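Putative D-lactate dehydrogenase (Chlamydomonas reinhardtii, PDB 4ZGS) probably reduces pyruvate to D-lactate with NADH, acting as a D-isomer specific 2-hydroxyacid dehydrogenase. Local coordinates at residues A194-L197 / K198-C202; P213-A217 / M218-Y222; L291-Y294 / E295-G299; T306-D309 / P310-M314. All blocks are in the same frame, centred on the assembly; numbering follows the deposited sequence.

Interaction 1: residues A194-L197 / K198-C202; sequences ARIL and KGIGC
I196 and I200, one helical turn apart, lie slantwise to each other, with the branch methyl CG2 of I196 4.0 Å from the chain end CD1 of I200. With CG1 beside the backbone N (chi1 -65°), I196 has its CG2 methyl anti to that N, on the side of the following turn. I200 runs back along the helix, so that its CG1 also sits 3.4 Å from I196 O. L197 stands on a neighbouring face and meets the next turn more loosely: its CD2 is 4.3 Å from I200 CD1 and also near the sulfur of C202. Between these side chains the backbone keeps helical order, K198 N to A194 O, G199 N to R195 O and I200 N to I196 O.

The helix is the 188-200 crossover of a Rossmann-type beta-alpha-beta unit, and it stops here in a Schellman motif. G201 takes positive phi (111°), at which a side chain would jam against the preceding carbonyl oxygen. The chain curls back so that C202 N reaches L197 O at 3.1 Å, while G201 N binds K198 O at 2.9 Å. C202 then turns its CB to within 3.4 Å of L197 O.

I196 and I200 face helix 136-151, touching V144, while L197 packs on V181 and V204 of the two flanking strands. R195, whose NE is bonded to Q192 OE1, points outward and gives NH2 to I200 O of the second subunit; R195 of that subunit returns the bond to I200 O.

Interaction 2: residues P213-A217 / M218-Y222; sequences PAVEA and MGIPY
V215 is gripped by three residues of the segment that follows it. Its CB faces the phenol of Y222, with V215 CB 3.2 Å from Y222 OH, and the two side chains cross at about a right angle. The valine's CG1 lies anti to its backbone N (chi1 175°), a setting that puts this methyl 3.7 Å from I220 CB and equally close to Y222 CE1. The other methyl, CG2, looks to M218, whose CE comes within 4.0 Å. E216 adds its CG, 3.8 Å from Y222 CE1, and its carboxylate stands nearly perpendicular to the ring.

These side chains are brought together by the backbone of 215-220, which includes a type I turn from E216 to G219 and ends the short helix in a Schellman motif. V215 O accepts from M218 N at 3.0 Å and, weakly, from I220 N, while G219 N reaches E216 O at 2.7 Å. Both shorter bonds arrive from above the carbonyl plane of their acceptor. G219, with positive phi (72°), is where the chain leaves the helix. M218 doubles back over the turn, its CG 3.1 Å from A214 O.

Further out, Y222 OH is hydrogen-bonded to N212 N, which fixes the phenol beside the NAD-binding residue D208. I220 packs on V204 and A206 of strand 203-207, and A214 and M218 rest against Q191 of helix 188-200.

Interaction 3: residues L291-Y294 / E295-G299; sequences LDVY and ENEGG. With NAD (nicotinamide-adenine-dinucleotide), chain I.
E297 folds back on V293 and Y294 in the loop that leaves strand 286-291 of the Rossmann-type nucleotide-binding domain. Its CB stays 4.1 Å from Y294 O. The next carbon, CG, comes much closer, 2.9 Å from that same Y294 O, a tight approach. CG is anti to the carbonyl carbon of E297 (chi1 -66°) and the chain is extended beyond it, which carries CD past the carbonyl and the carboxylate on toward the preceding residues. At the tip OE2 lies 3.4 Å from V293 CB, the two side chains lying obliquely to each other, and accepts a weak hydrogen bond from Y294 N. The side chain of E297 also touches H335.

Y294 turns the other way: its ring, with CG anti to the backbone N (chi1 176°), lays one face over the amide N of E295. Beyond, the ring meets that of F321 with the planes about 50° apart, and OH makes a weak hydrogen bond to Q320 NE2. With an alanine here the ring of F321 would probably be left without its aromatic mate, and a gap would be likely to open beside S274 and D318.

D292, earlier in the loop, has its OD2 3.0 Å from the carboxamide oxygen O7N of NAD; T333, T336 and A337 hold this carboxylate by hydrogen bonds. Just before E297, N296 forms an Asx turn: G298 N donates to N296 OD1 at 3.1 Å, in the carbonyl plane.

Interaction 4: residues T306-D309 / P310-M314; sequences TKFD and PSVRM
The guanidinium of R313 lays one face over the backbone of T306, with NH1 3.9 Å from T306 CA. The other flat group, the F308 ring, has K307 CG 3.9 Å above one face, offset toward the rim, while V312 CG1 approaches F308 CD1 obliquely. F308 lies in the loop between a 3-10 turn and helix 310-313, R313 on the helix itself, which D309 caps from the N-cap position. R313 reaches back along this lead-in: its CG packs 3.8 Å from F308 CB and its CD passes 3.5 Å from F308 O. A bend at chi3 (65°) then swings the guanidinium toward T306.

Beyond these segments R313 NH2 donates to M163 O of the second subunit, and the side chain also packs on P328 of the third, so this lead-in is wedged between chains. Cut back to an alanine, R313 would probably leave M163 O of the second subunit without its donor and uncover the T306 backbone. P310 lies against H153 of the third subunit.

At the cap, D309 O accepts from R313 N at 3.0 Å, in the carbonyl plane, and weakly from V312 N. The D309 side chain crosses the proline ring at about a right angle, its CG 3.2 Å from P310 CD, and OD2 takes the capping bond from S311 N, 2.7 Å long, met from 38° out of the carboxylate plane.

In the fold
All four contacts are local, between adjoining segments, and none closes a long loop; they follow one another in series without nesting or crossing. Interaction 1 ends helix 188-200 and interaction 2 the short helix 213-216 beyond strand 203-207. These two touch: M218 SD packs 3.5 Å from R195 CA and I220 CD1 lies 3.7 Å from A194 CB, joining helix 188-200 to the loop after helix 213-216. Interaction 3 follows strand 286-291 beside NAD, its centre about 27 Å from that of interaction 1. Interaction 4, about 7 Å from interaction 3 at nearest atoms, lies on the opposite side of the chain's centre from interactions 1 and 2. Like interaction 1, it meets the second subunit.

Interaction 1: residues A194-L197 / K198-C202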
# COMPACT_ATOMS: atom_id res chain seq x y z
N ALA A 194 16.77 -1.55 -28.20
CA ALA A 194 17.97 -0.85 -28.69
C ALA A 194 17.63 0.51 -29.33
O ALA A 194 18.28 1.50 -29.00
CB ALA A 194 18.69 -1.71 -29.67
N ARG A 195 16.62 0.56 -30.19
CA ARG A 195 16.22 1.82 -30.82
C ARG A 195 15.84 2.85 -29.76
O ARG A 195 16.34 3.97 -29.78
CB ARG A 195 15.04 1.63 -31.78
CG ARG A 195 14.57 2.95 -32.41
CD ARG A 195 13.29 2.83 -33.25
NE ARG A 195 12.15 2.33 -32.47
CZ ARG A 195 11.46 3.07 -31.60
NH1 ARG A 195 10.44 2.54 -30.92
NH2 ARG A 195 11.80 4.33 -31.37
N ILE A 196 14.93 2.48 -28.85
CA ILE A 196 14.46 3.38 -27.79
C ILE A 196 15.59 3.85 -26.86
O ILE A 196 15.72 5.06 -26.54
CB ILE A 196 13.37 2.70 -26.91
CG1 ILE A 196 12.09 2.40 -27.70
CG2 ILE A 196 13.00 3.59 -25.76
CD1 ILE A 196 11.18 1.31 -27.03
N LEU A 197 16.42 2.91 -26.43
CA LEU A 197 17.45 3.26 -25.45
C LEU A 197 18.55 4.14 -26.07
O LEU A 197 19.06 5.05 -25.40
CB LEU A 197 18.01 1.98 -24.79
CG LEU A 197 17.06 1.31 -23.75
CD1 LEU A 197 17.36 -0.16 -23.51
CD2 LEU A 197 17.10 2.07 -22.43
N LYS A 198 18.88 3.91 -27.34
CA LYS A 198 19.82 4.79 -28.08
C LYS A 198 19.19 6.17 -28.19
O LYS A 198 19.84 7.19 -28.05
CB LYS A 198 20.12 4.22 -29.47
CG LYS A 198 21.12 4.99 -30.30
CD LYS A 198 22.49 4.81 -29.71
CE LYS A 198 23.61 5.23 -30.65
NZ LYS A 198 24.89 4.65 -30.14
N GLY A 199 17.88 6.19 -28.42
CA GLY A 199 17.15 7.43 -28.57
C GLY A 199 17.14 8.23 -27.29
O GLY A 199 17.10 9.44 -27.34
N ILE A 200 17.12 7.56 -26.14
CA ILE A 200 17.15 8.26 -24.84
C ILE A 200 18.52 8.90 -24.66
O ILE A 200 18.67 9.89 -23.94
CB ILE A 200 16.80 7.30 -23.68
CG1 ILE A 200 15.31 6.98 -23.76
CG2 ILE A 200 17.16 7.89 -22.27
CD1 ILE A 200 14.91 5.78 -22.96
N GLY A 201 19.49 8.41 -25.41
CA GLY A 201 20.83 8.92 -25.32
C GLY A 201 21.84 7.97 -24.71
O GLY A 201 23.00 8.32 -24.60
N CYS A 202 21.43 6.76 -24.37
CA CYS A 202 22.36 5.81 -23.78
C CYS A 202 23.40 5.33 -24.78
O CYS A 202 23.20 5.39 -26.00
CB CYS A 202 21.60 4.59 -23.23
SG CYS A 202 20.33 5.00 -21.97

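Interaction 2: residues P213-A217 / M218-Y222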
# COMPACT_ATOMS: atom_id res chain seq x y z
N PRO A 213 20.72 -6.43 -38.81
CA PRO A 213 21.21 -5.34 -39.68
C PRO A 213 20.56 -3.99 -39.35
O PRO A 213 21.18 -2.95 -39.53
CB PRO A 213 20.84 -5.80 -41.09
CG PRO A 213 19.78 -6.85 -40.90
CD PRO A 213 20.05 -7.50 -39.56
N ALA A 214 19.34 -4.02 -38.82
CA ALA A 214 18.67 -2.81 -38.35
C ALA A 214 19.34 -2.24 -37.09
O ALA A 214 19.24 -1.04 -36.79
CB ALA A 214 17.20 -3.09 -38.10
N VAL A 215 19.98 -3.10 -36.31
CA VAL A 215 20.63 -2.61 -35.11
C VAL A 215 21.98 -2.00 -35.52
O VAL A 215 22.35 -0.91 -35.07
CB VAL A 215 20.81 -3.72 -34.04
CG1 VAL A 215 21.61 -3.20 -32.86
CG2 VAL A 215 19.47 -4.20 -33.59
N GLU A 216 22.68 -2.67 -36.41
CA GLU A 216 23.92 -2.11 -36.92
C GLU A 216 23.70 -0.74 -37.59
O GLU A 216 24.44 0.20 -37.34
CB GLU A 216 24.54 -3.10 -37.90
CG GLU A 216 24.89 -4.41 -37.22
CD GLU A 216 25.57 -5.40 -38.15
OE1 GLU A 216 25.12 -5.51 -39.32
OE2 GLU A 216 26.53 -6.06 -37.70
N ALA A 217 22.62 -0.61 -38.35
CA ALA A 217 22.30 0.65 -39.02
C ALA A 217 21.89 1.77 -38.07
O ALA A 217 21.62 2.88 -38.50
CB ALA A 217 21.22 0.43 -40.03
N MET A 218 21.71 1.43 -36.80
CA MET A 218 21.45 2.41 -35.75
C MET A 218 22.77 2.81 -35.14
O MET A 218 22.84 3.63 -34.22
CB MET A 218 20.56 1.84 -34.64
CG MET A 218 19.12 1.49 -34.98
SD MET A 218 18.25 0.89 -33.50
CE MET A 218 17.56 -0.69 -34.04
N GLY A 219 23.83 2.18 -35.63
CA GLY A 219 25.16 2.44 -35.12
C GLY A 219 25.41 1.86 -33.74
O GLY A 219 26.13 2.47 -32.95
N ILE A 220 24.78 0.72 -33.45
CA ILE A 220 25.00 0.02 -32.20
C ILE A 220 25.92 -1.19 -32.38
O ILE A 220 25.57 -2.12 -33.08
CB ILE A 220 23.70 -0.44 -31.58
CG1 ILE A 220 22.87 0.77 -31.17
CG2 ILE A 220 23.98 -1.39 -30.41
CD1 ILE A 220 21.44 0.44 -30.80
N PRO A 221 27.08 -1.19 -31.72
CA PRO A 221 28.07 -2.27 -31.87
C PRO A 221 27.67 -3.61 -31.23
O PRO A 221 27.05 -3.64 -30.17
CB PRO A 221 29.32 -1.71 -31.18
CG PRO A 221 28.81 -0.69 -30.23
CD PRO A 221 27.56 -0.12 -30.82
N TYR A 222 28.02 -4.70 -31.89
CA TYR A 222 27.91 -6.04 -31.32
C TYR A 222 29.20 -6.51 -30.63
O TYR A 222 30.29 -6.40 -31.17
CB TYR A 222 27.50 -7.04 -32.41
CG TYR A 222 26.02 -6.94 -32.69
CD1 TYR A 222 25.52 -5.91 -33.49
CD2 TYR A 222 25.12 -7.83 -32.11
CE1 TYR A 222 24.15 -5.80 -33.73
CE2 TYR A 222 23.77 -7.73 -32.35
CZ TYR A 222 23.29 -6.72 -33.15
OH TYR A 222 21.93 -6.63 -33.38

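Interaction 3: residues L291-Y294 / E295-G299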
# COMPACT_ATOMS: atom_id res chain seq x y z
N LEU A 291 11.46 -6.95 -13.50
CA LEU A 291 11.01 -8.23 -14.04
C LEU A 291 9.56 -8.09 -14.42
O LEU A 291 8.80 -7.45 -13.69
CB LEU A 291 11.13 -9.38 -13.05
CG LEU A 291 12.47 -9.69 -12.42
CD1 LEU A 291 12.29 -10.86 -11.47
CD2 LEU A 291 13.48 -9.99 -13.52
N ASP A 292 9.21 -8.56 -15.61
CA ASP A 292 7.83 -8.81 -16.01
C ASP A 292 7.57 -10.31 -15.94
O ASP A 292 6.46 -10.77 -16.19
CB ASP A 292 7.58 -8.28 -17.43
CG ASP A 292 6.10 -8.22 -17.78
OD1 ASP A 292 5.37 -7.65 -16.93
OD2 ASP A 292 5.68 -8.73 -18.87
N VAL A 293 8.60 -11.08 -15.61
CA VAL A 293 8.56 -12.54 -15.69
C VAL A 293 9.44 -13.21 -14.62
O VAL A 293 10.43 -12.62 -14.17
CB VAL A 293 9.02 -13.03 -17.11
CG1 VAL A 293 8.02 -12.60 -18.19
CG2 VAL A 293 10.46 -12.54 -17.43
N TYR A 294 9.07 -14.42 -14.23
CA TYR A 294 9.75 -15.20 -13.17
C TYR A 294 9.69 -16.71 -13.45
O TYR A 294 8.69 -17.18 -13.96
CB TYR A 294 9.12 -14.87 -11.82
CG TYR A 294 9.65 -15.67 -10.66
CD1 TYR A 294 10.81 -15.29 -10.00
CD2 TYR A 294 8.98 -16.81 -10.23
CE1 TYR A 294 11.29 -16.02 -8.93
CE2 TYR A 294 9.45 -17.55 -9.16
CZ TYR A 294 10.61 -17.15 -8.51
OH TYR A 294 11.08 -17.88 -7.45
N GLU A 295 10.69 -17.47 -13.03
CA GLU A 295 10.91 -18.84 -13.51
C GLU A 295 9.77 -19.87 -13.47
O GLU A 295 9.62 -20.63 -14.43
CB GLU A 295 12.07 -19.45 -12.73
CG GLU A 295 12.53 -20.80 -13.22
CD GLU A 295 13.51 -21.44 -12.26
OE1 GLU A 295 13.91 -20.76 -11.29
OE2 GLU A 295 13.86 -22.62 -12.46
N ASN A 296 8.99 -19.96 -12.40
CA ASN A 296 7.80 -20.82 -12.47
C ASN A 296 6.56 -19.94 -12.41
O ASN A 296 6.18 -19.47 -11.36
CB ASN A 296 7.77 -21.91 -11.38
CG ASN A 296 6.65 -22.98 -11.60
OD1 ASN A 296 5.68 -22.75 -12.32
ND2 ASN A 296 6.83 -24.15 -10.99
N GLU A 297 5.94 -19.72 -13.55
CA GLU A 297 4.79 -18.84 -13.59
C GLU A 297 3.47 -19.57 -13.52
O GLU A 297 2.44 -18.93 -13.31
CB GLU A 297 4.81 -18.04 -14.90
CG GLU A 297 5.95 -17.08 -15.03
CD GLU A 297 6.04 -16.46 -16.40
OE1 GLU A 297 5.23 -16.85 -17.28
OE2 GLU A 297 6.90 -15.59 -16.61
N GLY A 298 3.51 -20.90 -13.64
CA GLY A 298 2.33 -21.75 -13.71
C GLY A 298 1.52 -21.81 -12.44
O GLY A 298 2.01 -22.26 -11.40
N GLY A 299 0.26 -21.40 -12.54
CA GLY A 299 -0.61 -21.33 -11.38
C GLY A 299 -0.38 -20.05 -10.60
O GLY A 299 -1.22 -19.66 -9.79
PA NAD I . 12.61 -12.64 -32.08
O1A NAD I . 12.81 -13.91 -32.82
O2A NAD I . 12.60 -11.69 -33.22
O5B NAD I . 13.80 -12.35 -31.05
C5B NAD I . 14.65 -13.38 -30.56
C4B NAD I . 16.07 -13.15 -30.96
O4B NAD I . 17.01 -13.79 -29.98
C3B NAD I . 16.37 -13.74 -32.29
O3B NAD I . 16.98 -12.76 -33.18
C2B NAD I . 17.32 -14.83 -32.07
O2B NAD I . 18.23 -14.93 -33.20
C1B NAD I . 18.05 -14.45 -30.84
N9A NAD I . 18.69 -15.53 -30.20
C8A NAD I . 18.52 -16.92 -30.47
N7A NAD I . 19.36 -17.68 -29.64
C5A NAD I . 20.06 -16.78 -28.87
C6A NAD I . 21.06 -16.86 -27.84
N6A NAD I . 21.55 -18.11 -27.40
N1A NAD I . 21.49 -15.79 -27.34
C2A NAD I . 21.16 -14.64 -27.63
N3A NAD I . 20.28 -14.38 -28.53
C4A NAD I . 19.64 -15.41 -29.23
O3 NAD I . 11.19 -12.61 -31.33
PN NAD I . 10.64 -11.37 -30.48
O1N NAD I . 9.42 -10.78 -31.07
O2N NAD I . 11.59 -10.23 -30.52
O5D NAD I . 10.40 -11.83 -28.97
C5D NAD I . 9.63 -12.99 -28.64
C4D NAD I . 9.75 -13.13 -27.17
O4D NAD I . 8.92 -12.12 -26.47
C3D NAD I . 9.26 -14.42 -26.67
O3D NAD I . 10.23 -15.48 -26.88
C2D NAD I . 9.07 -14.15 -25.25
O2D NAD I . 10.32 -14.36 -24.56
C1D NAD I . 8.67 -12.72 -25.14
N1N NAD I . 7.32 -12.60 -24.76
C2N NAD I . 6.96 -11.71 -23.72
C3N NAD I . 5.62 -11.59 -23.33
C7N NAD I . 5.23 -10.63 -22.21
O7N NAD I . 5.99 -10.45 -21.27
N7N NAD I . 3.98 -9.97 -22.23
C4N NAD I . 4.64 -12.37 -23.97
C5N NAD I . 5.00 -13.26 -25.00
C6N NAD I . 6.33 -13.37 -25.40

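Interaction 4: residues T306-D309 / P310-M314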
# COMPACT_ATOMS: atom_id res chain seq x y z
N THR A 306 -5.42 -12.81 -3.79
CA THR A 306 -6.03 -12.11 -2.66
C THR A 306 -7.50 -12.48 -2.48
O THR A 306 -8.13 -12.15 -1.46
CB THR A 306 -5.94 -10.58 -2.78
OG1 THR A 306 -6.90 -10.12 -3.76
CG2 THR A 306 -4.56 -10.14 -3.13
N LYS A 307 -8.07 -13.14 -3.47
CA LYS A 307 -9.46 -13.57 -3.36
C LYS A 307 -9.58 -14.87 -2.56
O LYS A 307 -10.66 -15.25 -2.18
CB LYS A 307 -10.07 -13.71 -4.76
CG LYS A 307 -9.50 -14.87 -5.57
CD LYS A 307 -10.06 -14.82 -7.00
CE LYS A 307 -9.36 -15.77 -7.97
NZ LYS A 307 -9.74 -17.19 -7.75
N PHE A 308 -8.46 -15.53 -2.31
CA PHE A 308 -8.47 -16.79 -1.55
C PHE A 308 -8.16 -16.55 -0.05
O PHE A 308 -7.37 -15.66 0.32
CB PHE A 308 -7.46 -17.78 -2.12
CG PHE A 308 -7.72 -18.20 -3.56
CD1 PHE A 308 -8.74 -19.09 -3.87
CD2 PHE A 308 -6.92 -17.69 -4.60
CE1 PHE A 308 -8.96 -19.47 -5.22
CE2 PHE A 308 -7.13 -18.06 -5.90
CZ PHE A 308 -8.14 -18.95 -6.22
N ASP A 309 -8.76 -17.37 0.80
CA ASP A 309 -8.33 -17.40 2.19
C ASP A 309 -6.84 -17.71 2.27
O ASP A 309 -6.35 -18.58 1.54
CB ASP A 309 -9.11 -18.44 2.97
CG ASP A 309 -8.71 -18.48 4.42
OD1 ASP A 309 -9.31 -17.72 5.21
OD2 ASP A 309 -7.77 -19.25 4.75
N PRO A 310 -6.12 -17.05 3.19
CA PRO A 310 -4.67 -17.23 3.33
C PRO A 310 -4.28 -18.71 3.48
O PRO A 310 -3.23 -19.15 3.02
CB PRO A 310 -4.33 -16.43 4.59
CG PRO A 310 -5.40 -15.37 4.67
CD PRO A 310 -6.65 -16.05 4.14
N SER A 311 -5.14 -19.49 4.12
CA SER A 311 -4.87 -20.90 4.26
C SER A 311 -4.88 -21.63 2.92
O SER A 311 -4.17 -22.62 2.75
CB SER A 311 -5.88 -21.56 5.21
OG SER A 311 -7.19 -21.51 4.66
N VAL A 312 -5.71 -21.18 1.99
CA VAL A 312 -5.70 -21.78 0.65
C VAL A 312 -4.48 -21.24 -0.10
O VAL A 312 -3.80 -21.97 -0.82
CB VAL A 312 -7.05 -21.56 -0.12
CG1 VAL A 312 -6.98 -22.09 -1.57
CG2 VAL A 312 -8.23 -22.22 0.64
N ARG A 313 -4.16 -19.97 0.12
CA ARG A 313 -2.98 -19.38 -0.49
C ARG A 313 -1.70 -20.11 -0.04
O ARG A 313 -0.75 -20.20 -0.82
CB ARG A 313 -2.89 -17.89 -0.16
CG ARG A 313 -4.03 -17.02 -0.72
CD ARG A 313 -3.88 -15.55 -0.24
NE ARG A 313 -2.68 -14.91 -0.78
CZ ARG A 313 -2.39 -13.61 -0.64
NH1 ARG A 313 -3.22 -12.80 0.00
NH2 ARG A 313 -1.27 -13.13 -1.19
N MET A 314 -1.68 -20.65 1.19
CA MET A 314 -0.48 -21.34 1.66
C MET A 314 -0.14 -22.59 0.87
O MET A 314 0.98 -23.08 0.95
CB MET A 314 -0.58 -21.73 3.13
CG MET A 314 -0.43 -20.60 4.13
SD MET A 314 1.03 -19.61 3.81
CE MET A 314 0.25 -18.17 3.06